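Local coordinates for TssK (Serratia sp. FS14, PDB 5Y0E), which is a baseplate subunit of the bacterial type VI secretion system and probably links the baseplate to the membrane complex as a trimer, at residues Met190-Gln194 against Leu254-Pro259; Gly44-Leu50 against Leu62-Ile68; His258-Phe263 against Pro287-His291; Leu262-Leu267 against Cys297-Met302. All coordinates share one frame; numbering follows the deposited sequence.

Contact 1 (Met190-Gln194 against Leu254-Pro259); sequences MLNCQ and LDHLHP
Asn192 grips the facing segment 254-259 with both ends of its amide. OD1 accepts from Leu257 N at 2.8 Å, and ND2 donates to Asp255 O at 3.0 Å, arriving in that carbonyl's plane on a lone pair. OD1 is used twice: Gln194 N reaches it from the opposite face of the amide, closing an Asx turn within 190-194, and neither donor lies on a lone pair. With two bonds at OD1 and one at ND2, the amide has little freedom to rotate. It gets there because CG is anti to the backbone N (chi1 -176°). The backbone adds a short, almost linear bond, Cys193 N to Leu257 O at 2.7 Å.

Packing surrounds this polar core. The Pro259 ring sits against Met190, its CD 3.3 Å from Met190 O, while Cys193 SG lies 4.0 Å from Pro259 CG. Leu191 CD2 comes obliquely to the His258 ring.

Both segments belong to connections that lead into helices 197-222 and 259-273, the second ending on its first residue, Pro259. His256 NE2 bonds to Ala37 O of the second subunit. Leu199 of helix 197-222 covers Met190, Cys193 and Pro259, and Leu46 of strand 44-50 covers Leu191 and Asn192.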
loop_
_atom_site.group_PDB
_atom_site.type_symbol
_atom_site.label_atom_id
_atom_site.label_comp_id
_atom_site.label_asym_id
_atom_site.label_seq_id
_atom_site.Cartn_x
_atom_site.Cartn_y
_atom_site.Cartn_z
ATOM N N MET A 190 -15.048 -0.221 9.796
ATOM C CA MET A 190 -14.369 1.052 9.949
ATOM C C MET A 190 -14.010 1.610 8.590
ATOM O O MET A 190 -13.553 0.878 7.716
ATOM C CB MET A 190 -13.106 0.914 10.774
ATOM C CG MET A 190 -13.337 0.637 12.236
ATOM S SD MET A 190 -14.449 1.784 12.998
ATOM C CE MET A 190 -13.404 3.202 13.080
ATOM N N LEU A 191 -14.231 2.903 8.404
ATOM C CA LEU A 191 -13.771 3.541 7.183
ATOM C C LEU A 191 -12.405 4.167 7.333
ATOM O O LEU A 191 -11.738 4.386 6.334
ATOM C CB LEU A 191 -14.767 4.598 6.707
ATOM C CG LEU A 191 -15.995 3.927 6.122
ATOM C CD1 LEU A 191 -17.013 4.926 5.695
ATOM C CD2 LEU A 191 -15.620 3.036 4.980
ATOM N N ASN A 192 -11.957 4.432 8.546
ATOM C CA ASN A 192 -10.614 4.920 8.768
ATOM C C ASN A 192 -9.980 4.112 9.884
ATOM O O ASN A 192 -10.500 4.073 10.995
ATOM C CB ASN A 192 -10.641 6.397 9.114
ATOM C CG ASN A 192 -9.270 6.981 9.254
ATOM O OD1 ASN A 192 -8.299 6.396 8.847
ATOM N ND2 ASN A 192 -9.191 8.137 9.850
ATOM N N CYS A 193 -8.844 3.496 9.595
ATOM C CA CYS A 193 -8.115 2.788 10.628
ATOM C C CYS A 193 -7.870 3.663 11.837
ATOM O O CYS A 193 -7.842 3.171 12.965
ATOM C CB CYS A 193 -6.783 2.270 10.080
ATOM S SG CYS A 193 -6.921 0.868 8.975
ATOM N N GLN A 194 -7.707 4.956 11.638
ATOM C CA GLN A 194 -7.406 5.805 12.773
ATOM C C GLN A 194 -8.613 6.087 13.646
ATOM O O GLN A 194 -8.452 6.678 14.707
ATOM C CB GLN A 194 -6.787 7.098 12.281
ATOM C CG GLN A 194 -5.488 6.880 11.540
ATOM C CD GLN A 194 -4.333 6.566 12.466
ATOM O OE1 GLN A 194 -4.163 7.213 13.485
ATOM N NE2 GLN A 194 -3.529 5.580 12.108
ATOM N N LEU A 254 -0.461 8.240 8.178
ATOM C CA LEU A 254 -1.625 8.688 7.438
ATOM C C LEU A 254 -2.739 9.081 8.387
ATOM O O LEU A 254 -3.018 8.390 9.362
ATOM C CB LEU A 254 -2.115 7.595 6.509
ATOM C CG LEU A 254 -1.468 7.437 5.148
ATOM C CD1 LEU A 254 -2.088 6.284 4.421
ATOM C CD2 LEU A 254 -1.674 8.674 4.370
ATOM N N ASP A 255 -3.357 10.220 8.120
ATOM C CA ASP A 255 -4.531 10.623 8.876
ATOM C C ASP A 255 -5.759 9.829 8.493
ATOM O O ASP A 255 -6.696 9.742 9.279
ATOM C CB ASP A 255 -4.827 12.103 8.661
ATOM C CG ASP A 255 -3.971 12.969 9.489
ATOM O OD1 ASP A 255 -3.310 12.445 10.390
ATOM O OD2 ASP A 255 -3.971 14.178 9.263
ATOM N N HIS A 256 -5.783 9.280 7.296
ATOM C CA HIS A 256 -6.940 8.558 6.823
ATOM C C HIS A 256 -6.483 7.362 6.006
ATOM O O HIS A 256 -5.720 7.519 5.050
ATOM C CB HIS A 256 -7.829 9.476 6.010
ATOM C CG HIS A 256 -9.048 8.812 5.482
ATOM N ND1 HIS A 256 -9.016 7.958 4.405
ATOM C CD2 HIS A 256 -10.334 8.868 5.881
ATOM C CE1 HIS A 256 -10.234 7.522 4.156
ATOM N NE2 HIS A 256 -11.054 8.069 5.032
ATOM N N LEU A 257 -6.935 6.172 6.391
ATOM C CA LEU A 257 -6.525 4.940 5.726
ATOM C C LEU A 257 -7.610 3.890 5.891
ATOM O O LEU A 257 -7.924 3.504 7.015
ATOM C CB LEU A 257 -5.201 4.454 6.291
ATOM C CG LEU A 257 -4.739 3.068 5.883
ATOM C CD1 LEU A 257 -4.255 3.103 4.454
ATOM C CD2 LEU A 257 -3.642 2.605 6.785
ATOM N N HIS A 258 -8.177 3.445 4.779
ATOM C CA HIS A 258 -9.201 2.417 4.812
ATOM C C HIS A 258 -8.591 1.050 5.147
ATOM O O HIS A 258 -7.531 0.693 4.625
ATOM C CB HIS A 258 -9.926 2.365 3.465
ATOM C CG HIS A 258 -11.131 1.472 3.430
ATOM N ND1 HIS A 258 -11.083 0.130 3.727
ATOM C CD2 HIS A 258 -12.410 1.725 3.077
ATOM C CE1 HIS A 258 -12.277 -0.402 3.573
ATOM N NE2 HIS A 258 -13.103 0.547 3.187
ATOM N N PRO A 259 -9.250 0.272 6.010
ATOM C CA PRO A 259 -8.721 -1.040 6.426
ATOM C C PRO A 259 -8.452 -2.015 5.304
ATOM O O PRO A 259 -7.521 -2.808 5.403
ATOM C CB PRO A 259 -9.834 -1.578 7.333
ATOM C CG PRO A 259 -10.498 -0.378 7.846
ATOM C CD PRO A 259 -10.396 0.689 6.827
#

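Contact 2 (Gly44-Leu50 against Leu62-Ile68); sequences GFLTLDL and LNAASGI
Leu48, Phe45, Ala65 and Leu62 make the tight side of this strand pair. Leu48 CD1 touches both Ala65 CB and Leu62 CD2, 3.9 Å from the latter. Its other branch, CD2, stands 3.7 Å over the centre of the Phe45 ring, while Phe45 CE1 reaches Ala65 CB at 3.9 Å. With chi1 at -173°, Leu48 swings CG away from its backbone N, so both methyls reach this row. The backbones also close in at Gly67, its CA 3.1 Å from Gly44 O.

The strands are neighbours in a three-stranded antiparallel sheet, with 62-68 in the middle and 74-78 beyond. Two classic beta bulges interrupt the register. At one, Leu46 and Thr47 both face Ser66, whose O takes a bond from Leu46 N at 2.8 Å and a weak one from Thr47 N. At the other, Asn63 and Ala64 both face Asp49.

On the reverse face the Asp49-Asn63 end is looser and more polar. Asp49 and Thr47 are exposed, and Asn63 ND2 gives Asp49 OD2 only a weak bond of 3.3 Å, the carboxylate and amide planes 60° apart. Ser66 is buried, its OG modelled doubtfully close to Thr47 OG1.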
loop_
_atom_site.group_PDB
_atom_site.type_symbol
_atom_site.label_atom_id
_atom_site.label_comp_id
_atom_site.label_asym_id
_atom_site.label_seq_id
_atom_site.Cartn_x
_atom_site.Cartn_y
_atom_site.Cartn_z
ATOM N N GLY A 44 -19.430 2.001 6.991
ATOM C CA GLY A 44 -18.725 1.790 8.230
ATOM C C GLY A 44 -18.628 3.082 8.987
ATOM O O GLY A 44 -19.232 4.077 8.614
ATOM N N PHE A 45 -17.839 3.077 10.046
ATOM C CA PHE A 45 -17.614 4.253 10.870
ATOM C C PHE A 45 -16.324 4.942 10.483
ATOM O O PHE A 45 -15.309 4.295 10.239
ATOM C CB PHE A 45 -17.543 3.904 12.359
ATOM C CG PHE A 45 -18.839 3.506 12.925
ATOM C CD1 PHE A 45 -19.739 4.458 13.340
ATOM C CD2 PHE A 45 -19.184 2.185 13.018
ATOM C CE1 PHE A 45 -20.949 4.101 13.833
ATOM C CE2 PHE A 45 -20.399 1.820 13.515
ATOM C CZ PHE A 45 -21.284 2.784 13.920
ATOM N N LEU A 46 -16.384 6.263 10.437
ATOM C CA LEU A 46 -15.204 7.099 10.505
ATOM C C LEU A 46 -14.817 7.389 11.930
ATOM O O LEU A 46 -13.639 7.475 12.245
ATOM C CB LEU A 46 -15.450 8.426 9.807
ATOM C CG LEU A 46 -15.480 8.359 8.311
ATOM C CD1 LEU A 46 -16.208 9.559 7.849
ATOM C CD2 LEU A 46 -14.059 8.353 7.824
ATOM N N THR A 47 -15.808 7.601 12.775
ATOM C CA THR A 47 -15.608 7.936 14.165
ATOM C C THR A 47 -16.682 7.236 14.974
ATOM O O THR A 47 -17.785 6.988 14.489
ATOM C CB THR A 47 -15.660 9.449 14.404
ATOM O OG1 THR A 47 -16.875 9.988 13.879
ATOM C CG2 THR A 47 -14.508 10.118 13.742
ATOM N N LEU A 48 -16.338 6.901 16.209
ATOM C CA LEU A 48 -17.237 6.154 17.078
ATOM C C LEU A 48 -16.791 6.420 18.498
ATOM O O LEU A 48 -15.661 6.095 18.852
ATOM C CB LEU A 48 -17.195 4.663 16.766
ATOM C CG LEU A 48 -18.190 3.772 17.466
ATOM C CD1 LEU A 48 -19.513 4.452 17.497
ATOM C CD2 LEU A 48 -18.327 2.511 16.716
ATOM N N ASP A 49 -17.652 7.035 19.299
ATOM C CA ASP A 49 -17.331 7.321 20.687
ATOM C C ASP A 49 -18.417 6.750 21.579
ATOM O O ASP A 49 -19.505 7.320 21.693
ATOM C CB ASP A 49 -17.171 8.811 20.936
ATOM C CG ASP A 49 -16.666 9.098 22.340
ATOM O OD1 ASP A 49 -16.172 8.170 23.012
ATOM O OD2 ASP A 49 -16.760 10.257 22.781
ATOM N N LEU A 50 -18.106 5.647 22.232
ATOM C CA LEU A 50 -19.043 5.042 23.154
ATOM C C LEU A 50 -18.948 5.720 24.515
ATOM O O LEU A 50 -17.859 6.045 24.989
ATOM C CB LEU A 50 -18.747 3.554 23.262
ATOM C CG LEU A 50 -19.861 2.678 23.765
ATOM C CD1 LEU A 50 -19.767 1.371 23.047
ATOM C CD2 LEU A 50 -19.697 2.494 25.254
ATOM N N LEU A 62 -23.914 6.016 22.544
ATOM C CA LEU A 62 -22.889 6.621 21.705
ATOM C C LEU A 62 -22.811 8.111 21.985
ATOM O O LEU A 62 -23.770 8.831 21.739
ATOM C CB LEU A 62 -23.194 6.388 20.235
ATOM C CG LEU A 62 -23.362 4.918 19.944
ATOM C CD1 LEU A 62 -23.643 4.702 18.489
ATOM C CD2 LEU A 62 -22.112 4.208 20.363
ATOM N N ASN A 63 -21.668 8.569 22.490
ATOM C CA ASN A 63 -21.424 10.007 22.577
ATOM C C ASN A 63 -21.524 10.670 21.204
ATOM O O ASN A 63 -22.168 11.708 21.048
ATOM C CB ASN A 63 -20.042 10.273 23.178
ATOM C CG ASN A 63 -20.027 10.212 24.684
ATOM O OD1 ASN A 63 -21.002 10.554 25.341
ATOM N ND2 ASN A 63 -18.903 9.796 25.244
ATOM N N ALA A 64 -20.888 10.077 20.199
ATOM C CA ALA A 64 -20.744 10.662 18.877
ATOM C C ALA A 64 -20.388 9.552 17.905
ATOM O O ALA A 64 -19.843 8.525 18.303
ATOM C CB ALA A 64 -19.665 11.742 18.867
ATOM N N ALA A 65 -20.691 9.769 16.632
ATOM C CA ALA A 65 -20.322 8.815 15.597
ATOM C C ALA A 65 -20.523 9.451 14.231
ATOM O O ALA A 65 -21.331 10.362 14.071
ATOM C CB ALA A 65 -21.148 7.537 15.703
ATOM N N SER A 66 -19.791 8.947 13.243
ATOM C CA SER A 66 -20.002 9.369 11.866
ATOM C C SER A 66 -19.597 8.242 10.935
ATOM O O SER A 66 -18.751 7.414 11.272
ATOM C CB SER A 66 -19.226 10.639 11.545
ATOM O OG SER A 66 -17.856 10.467 11.806
ATOM N N GLY A 67 -20.203 8.216 9.767
ATOM C CA GLY A 67 -19.893 7.143 8.854
ATOM C C GLY A 67 -20.957 7.033 7.784
ATOM O O GLY A 67 -21.631 8.000 7.469
ATOM N N ILE A 68 -21.094 5.828 7.253
ATOM C CA ILE A 68 -22.019 5.529 6.177
ATOM C C ILE A 68 -22.676 4.182 6.437
ATOM O O ILE A 68 -21.997 3.198 6.740
ATOM C CB ILE A 68 -21.297 5.531 4.821
ATOM C CG1 ILE A 68 -21.038 6.963 4.389
ATOM C CG2 ILE A 68 -22.134 4.864 3.778
ATOM C CD1 ILE A 68 -19.793 7.126 3.640
#

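Contact 3 (His258-Phe263 against Pro287-His291); sequences HPERLF and PVYDH
Tyr289 lays its ring against the first turn of the helix, touching Glu260 with a face and Phe263 with an edge. Glu260 CB sits over that face, 3.9 Å from the ring centroid, a CH-pi contact. The edge points at the face of Phe263 in a T-shaped pair, planes 66° apart, and Tyr289 CD1 is 3.6 Å from Phe263 CG. Tyr289 CB lies over that Phe263 face too, 4.1 Å from its centroid, while Pro287 O comes to the phenylalanine's edge. Beyond the hydroxyl, the His258 and His291 rings are slid apart and barely overlap, their CE1 atoms 3.6 Å from each other.

Hydrogen bonds hold these groups in place. Tyr289 OH pairs with His291 ND1 at 2.6 Å, with the proton on either. His291 NE2 is tied to Trp43 O and His258 NE2 to Cys41 O. Glu260 OE2 is hydrogen-bonded to His250 and salt-bridged to Arg261, both of the third subunit.

His258 is the N-cap of helix 259-273. With CG anti to the backbone N (chi1 -172°), the imidazole turns its edge to the helix start and ND1 accepts from Glu260 N at 2.9 Å, within the ring plane: a side-chain capped helix N-terminus.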
loop_
_atom_site.group_PDB
_atom_site.type_symbol
_atom_site.label_atom_id
_atom_site.label_comp_id
_atom_site.label_asym_id
_atom_site.label_seq_id
_atom_site.Cartn_x
_atom_site.Cartn_y
_atom_site.Cartn_z
ATOM N N HIS A 258 -8.177 3.445 4.779
ATOM C CA HIS A 258 -9.201 2.417 4.812
ATOM C C HIS A 258 -8.591 1.050 5.147
ATOM O O HIS A 258 -7.531 0.693 4.625
ATOM C CB HIS A 258 -9.926 2.365 3.465
ATOM C CG HIS A 258 -11.131 1.472 3.430
ATOM N ND1 HIS A 258 -11.083 0.130 3.727
ATOM C CD2 HIS A 258 -12.410 1.725 3.077
ATOM C CE1 HIS A 258 -12.277 -0.402 3.573
ATOM N NE2 HIS A 258 -13.103 0.547 3.187
ATOM N N PRO A 259 -9.250 0.272 6.010
ATOM C CA PRO A 259 -8.721 -1.040 6.426
ATOM C C PRO A 259 -8.452 -2.015 5.304
ATOM O O PRO A 259 -7.521 -2.808 5.403
ATOM C CB PRO A 259 -9.834 -1.578 7.333
ATOM C CG PRO A 259 -10.498 -0.378 7.846
ATOM C CD PRO A 259 -10.396 0.689 6.827
ATOM N N GLU A 260 -9.249 -2.000 4.253
ATOM C CA GLU A 260 -9.033 -2.953 3.193
ATOM C C GLU A 260 -7.701 -2.718 2.530
ATOM O O GLU A 260 -7.031 -3.663 2.120
ATOM C CB GLU A 260 -10.166 -2.880 2.196
ATOM C CG GLU A 260 -9.978 -3.789 1.024
ATOM C CD GLU A 260 -9.230 -3.127 -0.143
ATOM O OE1 GLU A 260 -9.329 -1.894 -0.334
ATOM O OE2 GLU A 260 -8.542 -3.845 -0.867
ATOM N N ARG A 261 -7.281 -1.475 2.451
ATOM C CA ARG A 261 -6.003 -1.205 1.846
ATOM C C ARG A 261 -4.881 -1.728 2.725
ATOM O O ARG A 261 -3.933 -2.350 2.241
ATOM C CB ARG A 261 -5.900 0.294 1.589
ATOM C CG ARG A 261 -4.663 0.736 0.906
ATOM C CD ARG A 261 -4.596 2.232 0.881
ATOM N NE ARG A 261 -3.367 2.683 0.259
ATOM C CZ ARG A 261 -2.850 3.879 0.434
ATOM N NH1 ARG A 261 -3.464 4.744 1.198
ATOM N NH2 ARG A 261 -1.717 4.197 -0.150
ATOM N N LEU A 262 -4.998 -1.527 4.022
ATOM C CA LEU A 262 -3.979 -2.024 4.926
ATOM C C LEU A 262 -3.919 -3.545 4.921
ATOM O O LEU A 262 -2.838 -4.131 5.009
ATOM C CB LEU A 262 -4.261 -1.509 6.315
ATOM C CG LEU A 262 -3.249 -1.893 7.366
ATOM C CD1 LEU A 262 -1.943 -1.169 7.187
ATOM C CD2 LEU A 262 -3.863 -1.562 8.670
ATOM N N PHE A 263 -5.072 -4.191 4.823
ATOM C CA PHE A 263 -5.116 -5.634 4.865
ATOM C C PHE A 263 -4.408 -6.223 3.662
ATOM O O PHE A 263 -3.595 -7.144 3.792
ATOM C CB PHE A 263 -6.567 -6.083 4.927
ATOM C CG PHE A 263 -6.743 -7.540 5.107
ATOM C CD1 PHE A 263 -6.699 -8.396 4.024
ATOM C CD2 PHE A 263 -6.988 -8.067 6.365
ATOM C CE1 PHE A 263 -6.866 -9.757 4.190
ATOM C CE2 PHE A 263 -7.169 -9.423 6.536
ATOM C CZ PHE A 263 -7.104 -10.263 5.452
ATOM N N PRO A 287 -6.201 -16.053 4.931
ATOM C CA PRO A 287 -7.139 -15.117 5.546
ATOM C C PRO A 287 -7.786 -14.221 4.493
ATOM O O PRO A 287 -7.123 -13.734 3.590
ATOM C CB PRO A 287 -6.250 -14.319 6.504
ATOM C CG PRO A 287 -5.078 -15.143 6.687
ATOM C CD PRO A 287 -4.845 -15.870 5.433
ATOM N N VAL A 288 -9.092 -14.019 4.606
ATOM C CA VAL A 288 -9.867 -13.286 3.616
ATOM C C VAL A 288 -10.416 -12.019 4.252
ATOM O O VAL A 288 -11.059 -12.076 5.302
ATOM C CB VAL A 288 -11.008 -14.135 3.034
ATOM C CG1 VAL A 288 -11.861 -13.267 2.133
ATOM C CG2 VAL A 288 -10.457 -15.327 2.252
ATOM N N TYR A 289 -10.165 -10.875 3.619
ATOM C CA TYR A 289 -10.696 -9.618 4.132
ATOM C C TYR A 289 -12.199 -9.707 4.323
ATOM O O TYR A 289 -12.930 -10.122 3.429
ATOM C CB TYR A 289 -10.377 -8.466 3.186
ATOM C CG TYR A 289 -10.857 -7.160 3.727
ATOM C CD1 TYR A 289 -10.182 -6.540 4.764
ATOM C CD2 TYR A 289 -11.991 -6.548 3.222
ATOM C CE1 TYR A 289 -10.615 -5.364 5.274
ATOM C CE2 TYR A 289 -12.424 -5.379 3.737
ATOM C CZ TYR A 289 -11.730 -4.784 4.755
ATOM O OH TYR A 289 -12.157 -3.610 5.280
ATOM N N ASP A 290 -12.653 -9.311 5.495
ATOM C CA ASP A 290 -14.072 -9.269 5.809
ATOM C C ASP A 290 -14.311 -7.924 6.465
ATOM O O ASP A 290 -13.898 -7.703 7.608
ATOM C CB ASP A 290 -14.491 -10.424 6.723
ATOM C CG ASP A 290 -15.988 -10.504 6.934
ATOM O OD1 ASP A 290 -16.698 -9.523 6.727
ATOM O OD2 ASP A 290 -16.476 -11.559 7.339
ATOM N N HIS A 291 -14.977 -7.028 5.740
ATOM C CA HIS A 291 -15.165 -5.685 6.263
ATOM C C HIS A 291 -15.962 -5.697 7.560
ATOM O O HIS A 291 -15.741 -4.857 8.429
ATOM C CB HIS A 291 -15.842 -4.805 5.210
ATOM C CG HIS A 291 -15.762 -3.341 5.505
ATOM N ND1 HIS A 291 -14.569 -2.668 5.608
ATOM C CD2 HIS A 291 -16.729 -2.427 5.741
ATOM C CE1 HIS A 291 -14.803 -1.404 5.892
ATOM N NE2 HIS A 291 -16.106 -1.231 5.976
#

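Contact 4 (Leu262-Leu267 against Cys297-Met302); sequences LFADWL and CFGKLM
Phe263 and Phe298 meet as a T-shaped pair: the edge of Phe263 points at the face of Phe298, centroids 5.3 Å apart and planes at 83°. A chi1 of -174° sets Phe263 CG opposite its backbone N and sends the ring toward Phe298 and Leu301. One face of Phe263 carries Leu301 CD2, a CH-pi contact with the methyl 3.7 Å from the ring centroid; Tyr289 occupies the opposite face. Cys297 O is also at the edge of Phe263, 3.6 Å from CE2, and Cys297 SG touches the same carbon obliquely. The edge of Phe298 in turn receives Trp266, whose CE3 is 3.9 Å from Phe298 CE1. Leu262 CD1 covers a face of the indole, and Leu262 CD2 reaches across to Phe298 CE1. Met302 SD makes an oblique Met-aromatic contact, 3.8 Å from Trp266 CZ3.

Leu301 is inserted between Phe263, Trp266 and Leu267. CD2 touches all three, lying 3.7 Å from Trp266 CB, while CD1 meets Leu267 CD1 at 3.9 Å. The two helical segments run in the same general direction at 30°, their axes 10.5 Å apart. Phe202 of helix 197-222 touches both Trp266 and Met302.

Every touching residue is buried, and the contact is made mostly by rings, methyls and sulfur, with the Cys297 carbonyl at one ring edge. Cohesion here therefore rests on shape fit, dispersion and weak aromatic electrostatics.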
loop_
_atom_site.group_PDB
_atom_site.type_symbol
_atom_site.label_atom_id
_atom_site.label_comp_id
_atom_site.label_asym_id
_atom_site.label_seq_id
_atom_site.Cartn_x
_atom_site.Cartn_y
_atom_site.Cartn_z
ATOM N N LEU A 262 -4.998 -1.527 4.022
ATOM C CA LEU A 262 -3.979 -2.024 4.926
ATOM C C LEU A 262 -3.919 -3.545 4.921
ATOM O O LEU A 262 -2.838 -4.131 5.009
ATOM C CB LEU A 262 -4.261 -1.509 6.315
ATOM C CG LEU A 262 -3.249 -1.893 7.366
ATOM C CD1 LEU A 262 -1.943 -1.169 7.187
ATOM C CD2 LEU A 262 -3.863 -1.562 8.670
ATOM N N PHE A 263 -5.072 -4.191 4.823
ATOM C CA PHE A 263 -5.116 -5.634 4.865
ATOM C C PHE A 263 -4.408 -6.223 3.662
ATOM O O PHE A 263 -3.595 -7.144 3.792
ATOM C CB PHE A 263 -6.567 -6.083 4.927
ATOM C CG PHE A 263 -6.743 -7.540 5.107
ATOM C CD1 PHE A 263 -6.699 -8.396 4.024
ATOM C CD2 PHE A 263 -6.988 -8.067 6.365
ATOM C CE1 PHE A 263 -6.866 -9.757 4.190
ATOM C CE2 PHE A 263 -7.169 -9.423 6.536
ATOM C CZ PHE A 263 -7.104 -10.263 5.452
ATOM N N ALA A 264 -4.713 -5.699 2.476
ATOM C CA ALA A 264 -4.105 -6.214 1.261
ATOM C C ALA A 264 -2.587 -6.140 1.318
ATOM O O ALA A 264 -1.899 -7.030 0.824
ATOM C CB ALA A 264 -4.634 -5.443 0.066
ATOM N N ASP A 265 -2.043 -5.098 1.920
ATOM C CA ASP A 265 -0.600 -5.051 2.048
ATOM C C ASP A 265 -0.097 -6.120 3.012
ATOM O O ASP A 265 0.900 -6.782 2.745
ATOM C CB ASP A 265 -0.155 -3.659 2.499
ATOM C CG ASP A 265 -0.163 -2.635 1.385
ATOM O OD1 ASP A 265 -0.382 -2.969 0.209
ATOM O OD2 ASP A 265 0.070 -1.460 1.685
ATOM N N TRP A 266 -0.772 -6.295 4.140
ATOM C CA TRP A 266 -0.279 -7.198 5.160
ATOM C C TRP A 266 -0.441 -8.657 4.742
ATOM O O TRP A 266 0.400 -9.492 5.067
ATOM C CB TRP A 266 -0.994 -6.893 6.474
ATOM C CG TRP A 266 -0.526 -5.628 7.087
ATOM C CD1 TRP A 266 0.303 -4.735 6.535
ATOM C CD2 TRP A 266 -0.833 -5.132 8.387
ATOM N NE1 TRP A 266 0.539 -3.714 7.394
ATOM C CE2 TRP A 266 -0.151 -3.935 8.542
ATOM C CE3 TRP A 266 -1.598 -5.598 9.439
ATOM C CZ2 TRP A 266 -0.212 -3.189 9.702
ATOM C CZ3 TRP A 266 -1.675 -4.837 10.585
ATOM C CH2 TRP A 266 -0.985 -3.655 10.708
ATOM N N LEU A 267 -1.482 -8.966 3.985
ATOM C CA LEU A 267 -1.646 -10.314 3.480
ATOM C C LEU A 267 -0.491 -10.711 2.582
ATOM O O LEU A 267 0.041 -11.818 2.691
ATOM C CB LEU A 267 -2.956 -10.414 2.732
ATOM C CG LEU A 267 -3.253 -11.715 2.021
ATOM C CD1 LEU A 267 -3.305 -12.864 3.016
ATOM C CD2 LEU A 267 -4.563 -11.575 1.311
ATOM N N CYS A 297 -10.334 -11.391 10.776
ATOM C CA CYS A 297 -9.432 -11.508 9.639
ATOM C C CYS A 297 -8.104 -10.825 9.915
ATOM O O CYS A 297 -7.057 -11.351 9.547
ATOM C CB CYS A 297 -10.079 -10.974 8.352
ATOM S SG CYS A 297 -10.487 -9.227 8.215
ATOM N N PHE A 298 -8.109 -9.686 10.596
ATOM C CA PHE A 298 -6.828 -9.129 11.002
ATOM C C PHE A 298 -6.165 -9.998 12.052
ATOM O O PHE A 298 -4.933 -10.105 12.091
ATOM C CB PHE A 298 -6.982 -7.703 11.529
ATOM C CG PHE A 298 -6.831 -6.656 10.473
ATOM C CD1 PHE A 298 -5.589 -6.136 10.170
ATOM C CD2 PHE A 298 -7.928 -6.211 9.774
ATOM C CE1 PHE A 298 -5.446 -5.191 9.180
ATOM C CE2 PHE A 298 -7.798 -5.271 8.790
ATOM C CZ PHE A 298 -6.559 -4.754 8.484
ATOM N N GLY A 299 -6.964 -10.621 12.908
ATOM C CA GLY A 299 -6.396 -11.478 13.924
ATOM C C GLY A 299 -5.564 -12.582 13.324
ATOM O O GLY A 299 -4.463 -12.849 13.777
ATOM N N LYS A 300 -6.059 -13.199 12.270
ATOM C CA LYS A 300 -5.296 -14.255 11.640
ATOM C C LYS A 300 -4.040 -13.709 11.004
ATOM O O LYS A 300 -2.991 -14.345 11.058
ATOM C CB LYS A 300 -6.155 -14.970 10.607
ATOM C CG LYS A 300 -7.517 -15.236 11.104
ATOM C CD LYS A 300 -8.021 -16.598 10.721
ATOM C CE LYS A 300 -8.453 -16.656 9.285
ATOM N NZ LYS A 300 -9.586 -17.614 9.140
ATOM N N LEU A 301 -4.128 -12.526 10.413
ATOM C CA LEU A 301 -2.974 -11.938 9.749
ATOM C C LEU A 301 -1.900 -11.549 10.754
ATOM O O LEU A 301 -0.716 -11.828 10.547
ATOM C CB LEU A 301 -3.433 -10.736 8.924
ATOM C CG LEU A 301 -2.824 -10.455 7.555
ATOM C CD1 LEU A 301 -2.810 -11.731 6.755
ATOM C CD2 LEU A 301 -3.631 -9.401 6.824
ATOM N N MET A 302 -2.295 -10.917 11.852
ATOM C CA MET A 302 -1.312 -10.516 12.840
ATOM C C MET A 302 -0.575 -11.724 13.383
ATOM O O MET A 302 0.630 -11.659 13.664
ATOM C CB MET A 302 -1.993 -9.750 13.966
ATOM C CG MET A 302 -2.325 -8.312 13.631
ATOM S SD MET A 302 -0.854 -7.334 13.280
ATOM C CE MET A 302 0.055 -7.386 14.808
#

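How the contacts relate
Along the chain contact 2 closes first, then contact 1 opens, and contacts 3 and 4 both start from helix 259-273. Contact 1 connects the set: its centre is 13 Å from that of contact 2, which it touches where Leu191 N probably bonds to Phe45 O, and it shares His258 and Pro259 with contact 3. Contacts 3 and 4, centred 7 Å apart, share Leu262 and Phe263. Contacts 2 and 4 stay about 12 Å apart at their nearest atoms. The series thus runs from the three-stranded sheet through loops into the helical bundle. Contacts 1 and 2 touch the second subunit, 4 the third, and 3 both, placing this junction beside the trimer interfaces.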